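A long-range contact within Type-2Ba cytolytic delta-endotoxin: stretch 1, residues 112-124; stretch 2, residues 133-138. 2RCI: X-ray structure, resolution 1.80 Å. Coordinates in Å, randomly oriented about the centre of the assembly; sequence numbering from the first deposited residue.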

# COMPACT_ATOMS: atom_id res chain seq x y z
N ASN A 112 -1.25 -14.72 -4.68
CA ASN A 112 -0.39 -14.69 -5.84
C ASN A 112 1.05 -14.33 -5.44
O ASN A 112 1.70 -13.59 -6.15
CB ASN A 112 -0.89 -13.67 -6.86
CG ASN A 112 -2.26 -13.98 -7.40
OD1 ASN A 112 -2.53 -15.12 -7.80
ND2 ASN A 112 -3.14 -12.97 -7.42
N LEU A 113 1.50 -14.82 -4.29
CA LEU A 113 2.81 -14.44 -3.77
C LEU A 113 3.92 -15.19 -4.52
O LEU A 113 5.03 -14.67 -4.65
CB LEU A 113 2.92 -14.68 -2.25
CG LEU A 113 2.02 -13.81 -1.37
CD1 LEU A 113 2.22 -14.17 0.11
CD2 LEU A 113 2.38 -12.35 -1.65
N GLU A 114 3.61 -16.39 -5.02
CA GLU A 114 4.63 -17.19 -5.73
C GLU A 114 5.32 -16.41 -6.89
O GLU A 114 6.54 -16.28 -6.87
CB GLU A 114 4.07 -18.55 -6.14
CG GLU A 114 5.06 -19.49 -6.80
CD GLU A 114 4.87 -19.52 -8.29
OE1 GLU A 114 5.40 -18.63 -8.98
OE2 GLU A 114 4.18 -20.44 -8.79
N PRO A 115 4.54 -15.83 -7.85
CA PRO A 115 5.18 -14.99 -8.91
C PRO A 115 5.91 -13.73 -8.41
O PRO A 115 6.78 -13.21 -9.09
CB PRO A 115 4.02 -14.60 -9.83
CG PRO A 115 2.79 -14.82 -9.03
CD PRO A 115 3.09 -15.94 -8.05
N GLN A 116 5.57 -13.26 -7.22
CA GLN A 116 6.10 -12.00 -6.70
C GLN A 116 7.30 -12.24 -5.78
O GLN A 116 7.86 -11.29 -5.21
CB GLN A 116 5.01 -11.29 -5.89
CG GLN A 116 3.76 -10.87 -6.69
CD GLN A 116 2.76 -10.19 -5.77
OE1 GLN A 116 1.78 -10.80 -5.34
NE2 GLN A 116 3.07 -8.97 -5.39
N VAL A 117 7.70 -13.49 -5.65
CA VAL A 117 8.57 -13.90 -4.53
C VAL A 117 9.86 -13.08 -4.45
O VAL A 117 10.32 -12.75 -3.35
CB VAL A 117 8.78 -15.48 -4.50
CG1 VAL A 117 9.69 -15.96 -5.65
CG2 VAL A 117 9.30 -15.95 -3.15
N ASP A 118 10.42 -12.72 -5.61
CA ASP A 118 11.69 -12.01 -5.68
C ASP A 118 11.56 -10.53 -6.05
O ASP A 118 12.58 -9.89 -6.34
CB ASP A 118 12.65 -12.69 -6.68
CG ASP A 118 13.02 -14.10 -6.27
OD1 ASP A 118 13.34 -14.30 -5.09
OD2 ASP A 118 12.96 -15.01 -7.14
N GLU A 119 10.34 -10.00 -6.01
CA GLU A 119 10.12 -8.60 -6.39
C GLU A 119 10.61 -7.66 -5.28
O GLU A 119 10.62 -8.03 -4.10
CB GLU A 119 8.66 -8.36 -6.75
CG GLU A 119 8.17 -9.24 -7.94
CD GLU A 119 8.43 -8.62 -9.33
OE1 GLU A 119 9.34 -7.77 -9.46
OE2 GLU A 119 7.68 -8.98 -10.27
N ASN A 120 10.99 -6.45 -5.67
CA ASN A 120 11.57 -5.50 -4.75
C ASN A 120 10.60 -5.00 -3.68
O ASN A 120 11.02 -4.68 -2.57
CB ASN A 120 12.19 -4.32 -5.50
CG ASN A 120 13.48 -4.71 -6.20
OD1 ASN A 120 14.12 -5.70 -5.83
ND2 ASN A 120 13.86 -3.95 -7.23
N TRP A 121 9.31 -4.99 -4.02
CA TRP A 121 8.28 -4.48 -3.12
C TRP A 121 7.87 -5.43 -2.00
O TRP A 121 7.08 -5.05 -1.15
CB TRP A 121 7.03 -4.05 -3.89
CG TRP A 121 6.40 -5.10 -4.73
CD1 TRP A 121 5.55 -6.08 -4.32
CD2 TRP A 121 6.55 -5.25 -6.15
NE1 TRP A 121 5.16 -6.84 -5.40
CE2 TRP A 121 5.76 -6.36 -6.53
CE3 TRP A 121 7.28 -4.57 -7.13
CZ2 TRP A 121 5.68 -6.80 -7.86
CZ3 TRP A 121 7.19 -5.01 -8.46
CH2 TRP A 121 6.39 -6.12 -8.81
N ILE A 122 8.37 -6.66 -2.02
CA ILE A 122 8.12 -7.59 -0.92
C ILE A 122 9.45 -7.90 -0.24
O ILE A 122 10.45 -8.11 -0.93
CB ILE A 122 7.42 -8.90 -1.41
CG1 ILE A 122 6.97 -9.75 -0.22
CG2 ILE A 122 8.34 -9.68 -2.35
CD1 ILE A 122 5.81 -10.76 -0.56
N VAL A 123 9.45 -7.95 1.09
CA VAL A 123 10.70 -8.16 1.84
C VAL A 123 10.44 -9.31 2.80
O VAL A 123 9.69 -9.18 3.78
CB VAL A 123 11.12 -6.89 2.63
CG1 VAL A 123 12.46 -7.12 3.36
CG2 VAL A 123 11.20 -5.68 1.75
N TRP A 124 11.05 -10.47 2.54
CA TRP A 124 10.85 -11.60 3.46
C TRP A 124 11.68 -11.36 4.72
O TRP A 124 12.82 -10.90 4.63
CB TRP A 124 11.22 -12.93 2.78
CG TRP A 124 10.35 -13.20 1.55
CD1 TRP A 124 10.72 -13.10 0.23
CD2 TRP A 124 8.95 -13.55 1.56
NE1 TRP A 124 9.63 -13.38 -0.58
CE2 TRP A 124 8.54 -13.66 0.21
CE3 TRP A 124 8.01 -13.77 2.58
CZ2 TRP A 124 7.22 -14.01 -0.15
CZ3 TRP A 124 6.69 -14.11 2.22
CH2 TRP A 124 6.32 -14.23 0.86
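Stretch 2 (133-138) SYFYKI

Stretch 2 is extended throughout. Residues 133-138 belong to a strand that begins earlier in the chain and continues beyond Ile138. Stretch 1 is mostly loop and turn and becomes a strand only at Ile122. Two type I beta turns, Gln116 to Glu119 and Glu119 to Ile122, lead the chain into that strand. In the first, Glu119 N donates to Gln116 O at 2.9 Å. In the second, Ile122 N reaches Glu119 O at 3.4 Å, a weak bond.

The two strands run antiparallel. Their axes make an angle of 167° and approach to 4.6 Å. The register pairs Ile122 with Tyr136, Val123 with Phe135 and Trp124 with Tyr134. The CA atoms of Ile122 and Tyr136 are 4.7 Å apart, those of Val123 and Phe135 5.0 Å, and those of Trp124 and Tyr134 4.5 Å. Val123 and Phe135 form the hydrogen-bonded pair. Val123 N donates to Phe135 O at 3.0 Å, and Phe135 N donates to Val123 O at 2.9 Å. The pairs before and after it are non-hydrogen-bonded. A third backbone bond extends the ladder past the start of the short strand: Lys137 N donates to Trp121 O at 3.1 Å. CA-H...O contacts supplement these bonds, with Ile122 CA 3.4 Å from Phe135 O and Tyr134 CA 3.1 Å from Val123 O.

Side chains alternate between the faces of the sheet. Ile122, Trp124, Tyr134 and Tyr136 share one face; Val123 and Phe135 lie on the other. On the Val123 side, the paired CB atoms of Val123 and Phe135 are 3.9 Å apart. Lys137 CA-to-CB points sideways, but the end of its side chain comes nearer to stretch 1. Its NZ lies 3.8 Å from Val123 CG2 and is hydrogen-bonded elsewhere in the structure.

The other face is largely aromatic. Ile122 CD1 touches both tyrosines, at 3.7 Å from Tyr134 CD1 and 4.0 Å from Tyr136 CD1. It meets the Tyr136 ring at its edge. Trp124 CE3 packs 3.7 Å from Tyr134 CB. The six-membered ring of Trp124 and the Tyr134 ring are oblique, with centroids 5.2 Å apart and planes at 49°. Trp124 is also tied back to its own stretch, as its NE1 donates to Val117 O at 2.9 Å. Leu113, well before the strand, points toward stretch 2 and places CD1 4.2 Å from Tyr134 CZ.

Trp121 precedes the strand, and its side chain reaches Tyr136. The edge of its five-membered ring is directed toward the face of the Tyr136 ring in an offset edge-to-face pair. The centroids are 5.0 Å apart and the planes lie at 67°. The closest carbons of this pair are Trp121 CD1 and Tyr136 CZ, at 3.5 Å. Trp121 NE1 lies 3.3 Å from Tyr136 OH. The side chain of Gln116 also approaches this hydroxyl, so two loop residues gather around the end of Tyr136. In all, the contact buries 553 Å², both sides summed.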

# COMPACT_ATOMS: atom_id res chain seq x y z
N SER A 133 6.89 -13.91 8.18
CA SER A 133 6.63 -12.47 8.23
C SER A 133 7.27 -11.77 7.04
O SER A 133 8.31 -12.20 6.50
CB SER A 133 7.05 -11.85 9.58
OG SER A 133 8.46 -11.86 9.75
N TYR A 134 6.62 -10.71 6.58
CA TYR A 134 7.14 -9.94 5.46
C TYR A 134 6.66 -8.49 5.47
O TYR A 134 5.71 -8.17 6.16
CB TYR A 134 6.78 -10.61 4.15
CG TYR A 134 5.30 -10.76 3.80
CD1 TYR A 134 4.70 -9.91 2.82
CD2 TYR A 134 4.55 -11.79 4.33
CE1 TYR A 134 3.35 -10.09 2.44
CE2 TYR A 134 3.21 -11.99 3.95
CZ TYR A 134 2.62 -11.14 3.02
OH TYR A 134 1.32 -11.35 2.65
N PHE A 135 7.37 -7.64 4.73
CA PHE A 135 6.89 -6.28 4.43
C PHE A 135 6.34 -6.28 3.00
O PHE A 135 6.87 -6.96 2.14
CB PHE A 135 8.04 -5.27 4.46
CG PHE A 135 8.73 -5.15 5.79
CD1 PHE A 135 8.02 -5.25 6.98
CD2 PHE A 135 10.10 -4.84 5.84
CE1 PHE A 135 8.67 -5.12 8.22
CE2 PHE A 135 10.76 -4.71 7.05
CZ PHE A 135 10.05 -4.83 8.24
N TYR A 136 5.31 -5.46 2.75
CA TYR A 136 4.76 -5.34 1.41
C TYR A 136 4.39 -3.87 1.25
O TYR A 136 3.71 -3.29 2.12
CB TYR A 136 3.51 -6.21 1.26
CG TYR A 136 3.11 -6.41 -0.19
CD1 TYR A 136 3.44 -7.59 -0.87
CD2 TYR A 136 2.43 -5.42 -0.90
CE1 TYR A 136 3.09 -7.76 -2.22
CE2 TYR A 136 2.07 -5.58 -2.22
CZ TYR A 136 2.40 -6.75 -2.88
OH TYR A 136 2.04 -6.89 -4.20
N LYS A 137 4.83 -3.29 0.14
CA LYS A 137 4.68 -1.84 -0.08
C LYS A 137 4.04 -1.54 -1.41
O LYS A 137 4.43 -2.10 -2.43
CB LYS A 137 6.02 -1.13 0.01
CG LYS A 137 6.61 -1.18 1.43
CD LYS A 137 7.97 -0.46 1.50
CE LYS A 137 9.11 -1.16 0.70
NZ LYS A 137 9.21 -2.64 0.80
N ILE A 138 3.07 -0.63 -1.36
CA ILE A 138 2.28 -0.24 -2.53
C ILE A 138 2.30 1.29 -2.59
O ILE A 138 2.33 1.95 -1.54
CB ILE A 138 0.82 -0.66 -2.38
CG1 ILE A 138 0.69 -2.19 -2.20
CG2 ILE A 138 -0.00 -0.20 -3.61
CD1 ILE A 138 -0.72 -2.63 -1.72